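Local coordinates for protein V-type ATP synthase alpha chain (Nanoarchaeum equitans Kin4-M, PDB 5BN3) that forms the nucleotide-binding A subunit of an archaeal V-type ATP synthase, holding ADP in a P-loop domain and assembling with NEQ263 chains, at residues 189-195 and 362-368; 298-303 and 355-359; 233-237 and 317-321. One frame throughout, in Å; residues are numbered along the deposited sequence.

Contact 1 (189-195 and 362-368); sequences PYKEKLD and RVRTLND
A classic beta bulge marks the antiparallel pairing of 189-195 with 362-368: K191 and E192 both face R364. K191 N donates to R364 O (2.9 Å), and R364 N returns a bond to E192 O (2.8 Å). K191, with phi/psi of -85/-54, departs from extended geometry, whereas E192 (-158/152) resumes it. E192 and R364 form a hydrogen-bonded pair, CA atoms 5.3 Å apart; K193 and V363 follow as a non-hydrogen-bonded pair at 4.5 Å, and L194 N then reaches R362 O at 2.8 Å. At the other end, R362 (chi1 t, chi3 112°) extends so that its NE donates to D195 O at 2.9 Å, with L194 CD1 over one face of its guanidinium. Water 2 bridges L194 O and R362 N; water 1 links P189 O to L366 N. Y190, chi1 p, presents one ring face to V363 CG1, which lies 3.8 Å from the ring centroid in a CH-pi contact. After R364, a type I turn from T365 to D368 brings D368 round to K191, whose chain (m, t, t, t) passes L366 and ends in a salt bridge, NZ to OD1 3.1 Å. This two-stranded edge extends the mixed sheet of the nucleotide-binding domain, V363 pairing onward with G371, while K193 and D195 pack against an NEQ263 chain. Backbone bonds thus fix the register, and surface charge pairing joins the bulge to the turn.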
loop_
_atom_site.group_PDB
_atom_site.type_symbol
_atom_site.label_atom_id
_atom_site.label_comp_id
_atom_site.label_asym_id
_atom_site.label_seq_id
_atom_site.Cartn_x
_atom_site.Cartn_y
_atom_site.Cartn_z
ATOM N N PRO A 189 -18.846 -28.280 29.088
ATOM C CA PRO A 189 -18.370 -29.645 28.836
ATOM C C PRO A 189 -19.425 -30.537 28.196
ATOM O O PRO A 189 -20.626 -30.286 28.324
ATOM C CB PRO A 189 -18.043 -30.164 30.241
ATOM C CG PRO A 189 -18.933 -29.376 31.145
ATOM C CD PRO A 189 -18.994 -28.005 30.528
ATOM N N TYR A 190 -18.955 -31.569 27.504
ATOM C CA TYR A 190 -19.810 -32.581 26.896
ATOM C C TYR A 190 -19.022 -33.881 26.889
ATOM O O TYR A 190 -17.872 -33.905 27.330
ATOM C CB TYR A 190 -20.205 -32.175 25.472
ATOM C CG TYR A 190 -19.038 -31.797 24.592
ATOM C CD1 TYR A 190 -18.589 -30.487 24.534
ATOM C CD2 TYR A 190 -18.394 -32.746 23.812
ATOM C CE1 TYR A 190 -17.528 -30.133 23.735
ATOM C CE2 TYR A 190 -17.332 -32.401 23.008
ATOM C CZ TYR A 190 -16.903 -31.093 22.973
ATOM O OH TYR A 190 -15.845 -30.744 22.173
ATOM N N LYS A 191 -19.619 -34.959 26.390
ATOM C CA LYS A 191 -18.931 -36.250 26.400
ATOM C C LYS A 191 -18.009 -36.459 25.204
ATOM O O LYS A 191 -16.828 -36.756 25.377
ATOM C CB LYS A 191 -19.924 -37.408 26.549
ATOM C CG LYS A 191 -20.450 -37.567 27.967
ATOM C CD LYS A 191 -21.162 -38.896 28.157
ATOM C CE LYS A 191 -21.397 -39.177 29.631
ATOM N NZ LYS A 191 -22.043 -40.500 29.852
ATOM N N GLU A 192 -18.540 -36.306 23.994
ATOM C CA GLU A 192 -17.710 -36.425 22.796
ATOM C C GLU A 192 -18.311 -35.728 21.579
ATOM O O GLU A 192 -19.533 -35.587 21.464
ATOM C CB GLU A 192 -17.422 -37.897 22.471
ATOM C CG GLU A 192 -18.608 -38.672 21.916
ATOM C CD GLU A 192 -18.296 -40.145 21.711
ATOM O OE1 GLU A 192 -17.506 -40.702 22.503
ATOM O OE2 GLU A 192 -18.841 -40.747 20.760
ATOM N N LYS A 193 -17.440 -35.290 20.677
ATOM C CA LYS A 193 -17.865 -34.715 19.411
ATOM C C LYS A 193 -18.398 -35.832 18.526
ATOM O O LYS A 193 -17.805 -36.908 18.453
ATOM C CB LYS A 193 -16.681 -34.033 18.726
ATOM C CG LYS A 193 -15.874 -33.129 19.648
ATOM C CD LYS A 193 -14.570 -32.675 19.000
ATOM C CE LYS A 193 -13.690 -31.913 19.986
ATOM N NZ LYS A 193 -13.296 -32.747 21.157
ATOM N N LEU A 194 -19.525 -35.583 17.866
ATOM C CA LEU A 194 -20.116 -36.580 16.980
ATOM C C LEU A 194 -19.882 -36.196 15.525
ATOM O O LEU A 194 -19.582 -35.040 15.220
ATOM C CB LEU A 194 -21.617 -36.719 17.245
ATOM C CG LEU A 194 -22.058 -37.228 18.618
ATOM C CD1 LEU A 194 -23.577 -37.343 18.697
ATOM C CD2 LEU A 194 -21.407 -38.562 18.921
ATOM N N ASP A 195 -20.012 -37.169 14.629
ATOM C CA ASP A 195 -19.902 -36.898 13.204
ATOM C C ASP A 195 -21.112 -36.112 12.732
ATOM O O ASP A 195 -22.186 -36.190 13.334
ATOM C CB ASP A 195 -19.803 -38.204 12.414
ATOM C CG ASP A 195 -18.513 -38.951 12.682
ATOM O OD1 ASP A 195 -17.538 -38.314 13.134
ATOM O OD2 ASP A 195 -18.474 -40.175 12.434
ATOM N N ARG A 362 -21.721 -30.803 16.743
ATOM C CA ARG A 362 -22.719 -31.758 17.198
ATOM C C ARG A 362 -22.054 -32.672 18.222
ATOM O O ARG A 362 -20.954 -33.177 17.986
ATOM C CB ARG A 362 -23.232 -32.566 16.005
ATOM C CG ARG A 362 -24.297 -33.591 16.336
ATOM C CD ARG A 362 -24.927 -34.132 15.065
ATOM N NE ARG A 362 -24.592 -35.532 14.824
ATOM C CZ ARG A 362 -25.297 -36.556 15.291
ATOM N NH1 ARG A 362 -26.372 -36.338 16.035
ATOM N NH2 ARG A 362 -24.923 -37.797 15.019
ATOM N N VAL A 363 -22.695 -32.862 19.373
ATOM C CA VAL A 363 -22.050 -33.585 20.466
ATOM C C VAL A 363 -22.949 -34.615 21.138
ATOM O O VAL A 363 -24.176 -34.574 21.014
ATOM C CB VAL A 363 -21.539 -32.621 21.569
ATOM C CG1 VAL A 363 -20.596 -31.580 20.996
ATOM C CG2 VAL A 363 -22.708 -31.944 22.265
ATOM N N ARG A 364 -22.315 -35.545 21.844
ATOM C CA ARG A 364 -23.003 -36.367 22.823
ATOM C C ARG A 364 -22.957 -35.591 24.135
ATOM O O ARG A 364 -21.876 -35.310 24.658
ATOM C CB ARG A 364 -22.291 -37.709 22.988
ATOM C CG ARG A 364 -23.033 -38.703 23.864
ATOM C CD ARG A 364 -24.297 -39.196 23.180
ATOM N NE ARG A 364 -23.999 -39.908 21.939
ATOM C CZ ARG A 364 -24.917 -40.326 21.073
ATOM N NH1 ARG A 364 -26.202 -40.105 21.306
ATOM N NH2 ARG A 364 -24.549 -40.965 19.970
ATOM N N THR A 365 -24.125 -35.224 24.654
ATOM C CA THR A 365 -24.207 -34.420 25.872
ATOM C C THR A 365 -23.812 -35.217 27.112
ATOM O O THR A 365 -23.663 -36.435 27.049
ATOM C CB THR A 365 -25.622 -33.845 26.074
ATOM O OG1 THR A 365 -26.545 -34.914 26.313
ATOM C CG2 THR A 365 -26.060 -33.067 24.847
ATOM N N LEU A 366 -23.649 -34.522 28.235
ATOM C CA LEU A 366 -23.311 -35.173 29.499
ATOM C C LEU A 366 -24.399 -36.154 29.931
ATOM O O LEU A 366 -24.119 -37.127 30.631
ATOM C CB LEU A 366 -23.063 -34.132 30.599
ATOM C CG LEU A 366 -21.789 -33.291 30.483
ATOM C CD1 LEU A 366 -21.596 -32.392 31.698
ATOM C CD2 LEU A 366 -20.588 -34.197 30.305
ATOM N N ASN A 367 -25.633 -35.897 29.502
ATOM C CA ASN A 367 -26.759 -36.776 29.810
ATOM C C ASN A 367 -27.042 -37.789 28.698
ATOM O O ASN A 367 -28.141 -38.339 28.613
ATOM C CB ASN A 367 -28.019 -35.959 30.133
ATOM C CG ASN A 367 -28.387 -34.979 29.030
ATOM O OD1 ASN A 367 -28.394 -35.323 27.848
ATOM N ND2 ASN A 367 -28.698 -33.747 29.418
ATOM N N ASP A 368 -26.041 -38.010 27.846
ATOM C CA ASP A 368 -26.086 -39.019 26.781
ATOM C C ASP A 368 -27.125 -38.772 25.684
ATOM O O ASP A 368 -27.494 -39.694 24.955
ATOM C CB ASP A 368 -26.243 -40.430 27.363
ATOM C CG ASP A 368 -25.035 -40.865 28.171
ATOM O OD1 ASP A 368 -23.998 -41.200 27.558
ATOM O OD2 ASP A 368 -25.126 -40.883 29.416
HETATM O O HOH W 1 -23.040 -31.452 27.296
HETATM O O HOH W 2 -19.596 -32.129 15.225
#

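Contact 2 (298-303 and 355-359); sequences IYLGAT and EFYER
I298, Y299, A302 and T303 of helix 293-309 meet E355, F356 and R359 of segment 355-359. The backbones stay apart, the nearest CA atoms being those of Y299 and F356 at 7.0 Å, so side chains bridge the gap. F356 takes chi1 t and chi2 53°, which sets one ring face against I298 (m, m): I298 CG2 lies 3.9 Å from the ring centroid in a CH-pi contact and 3.4 Å from F356 CD1. A302 CB sits at the edge of the same ring, 4.2 Å from F356 CE1. Y299, chi1 m and chi2 82°, sends its hydroxyl across to E355 (m, t, chi3 10°), where OH donates to OE1 at 2.6 Å. Both helices belong to the alpha/beta P-loop domain of the ATP synthase family and pack together beside its central sheet, with F356 also touching I375 of strand 370-379. R359 points toward helix 293-309 and stays extended, chi1 m followed by two t angles; its CD rests 3.7 Å from A302 CB, and NH1 donates to T303 OG1 at 3.1 Å. T303, chi1 m, in turn gives its hydroxyl proton to Y299 O, 2.8 Å from OG1, within its own helix. The strongest polar partner of R359 is I184 O, bonded by NH2, and NH1 also forms a salt bridge with E306. R185 makes a cation-pi contact with the Y299 ring.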
loop_
_atom_site.group_PDB
_atom_site.type_symbol
_atom_site.label_atom_id
_atom_site.label_comp_id
_atom_site.label_asym_id
_atom_site.label_seq_id
_atom_site.Cartn_x
_atom_site.Cartn_y
_atom_site.Cartn_z
ATOM N N ILE A 298 -20.824 -11.888 22.526
ATOM C CA ILE A 298 -20.411 -13.051 21.740
ATOM C C ILE A 298 -20.273 -14.306 22.609
ATOM O O ILE A 298 -20.806 -15.367 22.278
ATOM C CB ILE A 298 -19.073 -12.779 21.020
ATOM C CG1 ILE A 298 -19.268 -11.773 19.877
ATOM C CG2 ILE A 298 -18.479 -14.067 20.487
ATOM C CD1 ILE A 298 -20.134 -12.292 18.738
ATOM N N TYR A 299 -19.550 -14.182 23.718
ATOM C CA TYR A 299 -19.373 -15.301 24.641
ATOM C C TYR A 299 -20.687 -15.670 25.322
ATOM O O TYR A 299 -20.945 -16.843 25.598
ATOM C CB TYR A 299 -18.302 -14.966 25.686
ATOM C CG TYR A 299 -16.897 -14.924 25.124
ATOM C CD1 TYR A 299 -16.423 -13.791 24.481
ATOM C CD2 TYR A 299 -16.048 -16.014 25.237
ATOM C CE1 TYR A 299 -15.145 -13.744 23.963
ATOM C CE2 TYR A 299 -14.765 -15.975 24.722
ATOM C CZ TYR A 299 -14.321 -14.838 24.085
ATOM O OH TYR A 299 -13.047 -14.790 23.570
ATOM N N LEU A 300 -21.510 -14.660 25.588
ATOM C CA LEU A 300 -22.805 -14.860 26.229
ATOM C C LEU A 300 -23.725 -15.714 25.366
ATOM O O LEU A 300 -24.324 -16.679 25.845
ATOM C CB LEU A 300 -23.477 -13.509 26.480
ATOM C CG LEU A 300 -24.762 -13.556 27.305
ATOM C CD1 LEU A 300 -24.412 -13.393 28.766
ATOM C CD2 LEU A 300 -25.763 -12.497 26.862
ATOM N N GLY A 301 -23.838 -15.348 24.092
ATOM C CA GLY A 301 -24.706 -16.059 23.170
ATOM C C GLY A 301 -24.238 -17.472 22.904
ATOM O O GLY A 301 -25.048 -18.385 22.738
ATOM N N ALA A 302 -22.923 -17.652 22.856
ATOM C CA ALA A 302 -22.348 -18.975 22.674
ATOM C C ALA A 302 -22.655 -19.863 23.874
ATOM O O ALA A 302 -23.004 -21.034 23.717
ATOM C CB ALA A 302 -20.849 -18.871 22.463
ATOM N N THR A 303 -22.511 -19.303 25.073
ATOM C CA THR A 303 -22.767 -20.039 26.310
ATOM C C THR A 303 -24.222 -20.487 26.419
ATOM O O THR A 303 -24.502 -21.633 26.783
ATOM C CB THR A 303 -22.400 -19.191 27.544
ATOM O OG1 THR A 303 -21.001 -18.886 27.508
ATOM C CG2 THR A 303 -22.710 -19.950 28.821
ATOM N N GLU A 355 -11.947 -19.146 19.810
ATOM C CA GLU A 355 -12.668 -19.356 21.068
ATOM C C GLU A 355 -14.183 -19.301 20.872
ATOM O O GLU A 355 -14.938 -19.877 21.652
ATOM C CB GLU A 355 -12.231 -18.330 22.122
ATOM C CG GLU A 355 -10.820 -18.543 22.661
ATOM C CD GLU A 355 -10.410 -17.482 23.668
ATOM O OE1 GLU A 355 -11.276 -16.683 24.089
ATOM O OE2 GLU A 355 -9.217 -17.444 24.039
ATOM N N PHE A 356 -14.618 -18.607 19.825
ATOM C CA PHE A 356 -16.031 -18.542 19.472
ATOM C C PHE A 356 -16.444 -19.735 18.608
ATOM O O PHE A 356 -17.284 -20.540 19.008
ATOM C CB PHE A 356 -16.323 -17.222 18.751
ATOM C CG PHE A 356 -17.747 -17.071 18.300
ATOM C CD1 PHE A 356 -18.796 -17.242 19.191
ATOM C CD2 PHE A 356 -18.036 -16.736 16.985
ATOM C CE1 PHE A 356 -20.110 -17.092 18.778
ATOM C CE2 PHE A 356 -19.347 -16.585 16.564
ATOM C CZ PHE A 356 -20.386 -16.763 17.463
ATOM N N TYR A 357 -15.838 -19.857 17.431
ATOM C CA TYR A 357 -16.253 -20.865 16.453
ATOM C C TYR A 357 -16.016 -22.316 16.877
ATOM O O TYR A 357 -16.740 -23.212 16.446
ATOM C CB TYR A 357 -15.597 -20.593 15.093
ATOM C CG TYR A 357 -16.140 -19.365 14.401
ATOM C CD1 TYR A 357 -17.397 -19.376 13.816
ATOM C CD2 TYR A 357 -15.395 -18.198 14.328
ATOM C CE1 TYR A 357 -17.898 -18.259 13.182
ATOM C CE2 TYR A 357 -15.888 -17.076 13.695
ATOM C CZ TYR A 357 -17.140 -17.115 13.124
ATOM O OH TYR A 357 -17.638 -16.002 12.492
ATOM N N GLU A 358 -15.015 -22.552 17.720
ATOM C CA GLU A 358 -14.728 -23.911 18.178
ATOM C C GLU A 358 -15.789 -24.433 19.147
ATOM O O GLU A 358 -15.767 -25.603 19.527
ATOM C CB GLU A 358 -13.342 -23.989 18.806
ATOM N N ARG A 359 -16.716 -23.565 19.542
ATOM C CA ARG A 359 -17.823 -23.967 20.407
ATOM C C ARG A 359 -18.938 -24.634 19.612
ATOM O O ARG A 359 -19.799 -25.297 20.181
ATOM C CB ARG A 359 -18.391 -22.758 21.153
ATOM C CG ARG A 359 -17.459 -22.131 22.177
ATOM C CD ARG A 359 -18.282 -21.474 23.269
ATOM N NE ARG A 359 -17.499 -20.594 24.129
ATOM C CZ ARG A 359 -17.909 -20.154 25.314
ATOM N NH1 ARG A 359 -19.088 -20.529 25.791
ATOM N NH2 ARG A 359 -17.133 -19.355 26.028
#

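Contact 3 (233-237 and 317-321); sequences NQQIA and VNADS
Helix 229-239 runs nearly antiparallel to strand 314-320 where 233-237 meets 317-321: the short axes approach to 9.2 Å at a signed angle of -161°. The strand is extended and its side chains alternate. V317, the first residue of the segment, points away from the helix, its backbone paired with T374 and I376 of the neighbouring strand 370-379. N318 follows, turned toward the helix, and makes the principal contact; its CA is 6.3 Å from that of N233. With chi1 m and chi2 92°, N318 donates from ND2 to N233 OD1 at 3.0 Å. N233 (chi1 -90°, chi2 -88°) holds its own ND2 on K229 O, so its amide links the start of the helix to the sheet. The N318 amide also packs against apolar groups, ND2 3.8 Å from I236 CG2 and OD1 4.0 Å from A237 CB; that OD1 is buried without a polar partner in the model. A319 points away again, to the opposite side of the sheet. D320, chi1 t, turns back toward the helix but passes beyond these residues to bond T230 OG1 through OD2. A cis peptide then leads into S321, whose OG caps S323 N at the start of helix 322-335. K229 and T230 belong to the ADP pocket, and helix 229-239, which follows the P-loop, packs here on a parallel strand of the core sheet, the alpha/beta layering characteristic of P-loop NTPases.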
loop_
_atom_site.group_PDB
_atom_site.type_symbol
_atom_site.label_atom_id
_atom_site.label_comp_id
_atom_site.label_asym_id
_atom_site.label_seq_id
_atom_site.Cartn_x
_atom_site.Cartn_y
_atom_site.Cartn_z
ATOM N N ASN A 233 -29.177 -13.324 7.649
ATOM C CA ASN A 233 -29.143 -13.918 8.983
ATOM C C ASN A 233 -30.519 -13.940 9.648
ATOM O O ASN A 233 -30.861 -14.900 10.342
ATOM C CB ASN A 233 -28.123 -13.200 9.872
ATOM C CG ASN A 233 -26.738 -13.814 9.781
ATOM O OD1 ASN A 233 -26.411 -14.748 10.517
ATOM N ND2 ASN A 233 -25.914 -13.291 8.880
ATOM N N GLN A 234 -31.302 -12.884 9.432
ATOM C CA GLN A 234 -32.662 -12.818 9.962
ATOM C C GLN A 234 -33.570 -13.851 9.303
ATOM O O GLN A 234 -34.441 -14.423 9.956
ATOM C CB GLN A 234 -33.246 -11.410 9.794
ATOM C CG GLN A 234 -32.682 -10.376 10.765
ATOM C CD GLN A 234 -33.243 -8.983 10.537
ATOM O OE1 GLN A 234 -33.882 -8.715 9.517
ATOM N NE2 GLN A 234 -33.003 -8.088 11.488
ATOM N N GLN A 235 -33.369 -14.077 8.007
ATOM C CA GLN A 235 -34.105 -15.114 7.285
ATOM C C GLN A 235 -33.801 -16.492 7.849
ATOM O O GLN A 235 -34.695 -17.321 8.003
ATOM C CB GLN A 235 -33.759 -15.084 5.794
ATOM C CG GLN A 235 -34.414 -13.950 5.031
ATOM C CD GLN A 235 -35.925 -13.976 5.136
ATOM O OE1 GLN A 235 -36.520 -13.197 5.882
ATOM N NE2 GLN A 235 -36.556 -14.870 4.385
ATOM N N ILE A 236 -32.528 -16.737 8.141
ATOM C CA ILE A 236 -32.129 -17.982 8.781
ATOM C C ILE A 236 -32.765 -18.073 10.168
ATOM O O ILE A 236 -33.339 -19.095 10.521
ATOM C CB ILE A 236 -30.593 -18.096 8.889
ATOM C CG1 ILE A 236 -29.968 -18.136 7.490
ATOM C CG2 ILE A 236 -30.201 -19.332 9.675
ATOM C CD1 ILE A 236 -28.452 -18.117 7.493
ATOM N N ALA A 237 -32.683 -16.995 10.942
ATOM C CA ALA A 237 -33.292 -16.963 12.270
ATOM C C ALA A 237 -34.801 -17.225 12.218
ATOM O O ALA A 237 -35.367 -17.804 13.146
ATOM C CB ALA A 237 -33.003 -15.637 12.946
ATOM N N VAL A 317 -26.794 -20.189 16.340
ATOM C CA VAL A 317 -26.414 -18.846 16.753
ATOM C C VAL A 317 -26.062 -18.015 15.528
ATOM O O VAL A 317 -25.208 -18.410 14.732
ATOM C CB VAL A 317 -25.203 -18.862 17.708
ATOM C CG1 VAL A 317 -24.643 -17.464 17.875
ATOM C CG2 VAL A 317 -25.600 -19.418 19.057
ATOM N N ASN A 318 -26.739 -16.881 15.370
ATOM C CA ASN A 318 -26.390 -15.914 14.333
ATOM C C ASN A 318 -25.673 -14.729 14.972
ATOM O O ASN A 318 -26.208 -14.095 15.883
ATOM C CB ASN A 318 -27.639 -15.423 13.591
ATOM C CG ASN A 318 -28.442 -16.555 12.971
ATOM O OD1 ASN A 318 -29.368 -17.084 13.587
ATOM N ND2 ASN A 318 -28.097 -16.921 11.742
ATOM N N ALA A 319 -24.467 -14.429 14.503
ATOM C CA ALA A 319 -23.696 -13.311 15.049
ATOM C C ALA A 319 -23.476 -12.220 14.003
ATOM O O ALA A 319 -22.771 -12.432 13.017
ATOM C CB ALA A 319 -22.367 -13.798 15.598
ATOM N N ASP A 320 -24.069 -11.054 14.242
ATOM C CA ASP A 320 -24.059 -9.943 13.295
ATOM C C ASP A 320 -23.697 -8.659 14.042
ATOM O O ASP A 320 -24.543 -8.093 14.729
ATOM C CB ASP A 320 -25.459 -9.817 12.670
ATOM C CG ASP A 320 -25.566 -8.688 11.660
ATOM O OD1 ASP A 320 -24.530 -8.267 11.102
ATOM O OD2 ASP A 320 -26.702 -8.225 11.407
ATOM N N SER A 321 -22.456 -8.189 13.926
ATOM C CA SER A 321 -21.428 -8.776 13.073
ATOM C C SER A 321 -20.135 -9.012 13.858
ATOM O O SER A 321 -19.813 -8.253 14.775
ATOM C CB SER A 321 -21.154 -7.843 11.889
ATOM O OG SER A 321 -19.835 -8.001 11.405
#

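Overall arrangement
From the N terminus, residues 189-195 come first and wait for 362-368, so contact 1 closes the longest loop, enclosing both others. Within it, helix segment 233-237 opens contact 3, and 298-303 opens contact 2 before 317-321 completes contact 3; 355-359 then completes contact 2, so these two loops cross. They also touch in space, F356 and I298 both packing on A319: helix 229-239 lies on one face of strand 314-320 and contact 2 on the other, the three-layer alpha/beta/alpha architecture of the P-loop domain. Helix 349-357 is followed, after a short connection, by strand 361-364; the centres of contacts 1 and 2 lie about 17 Å apart, and contact 1 joins strand 192-193 to the same mixed sheet.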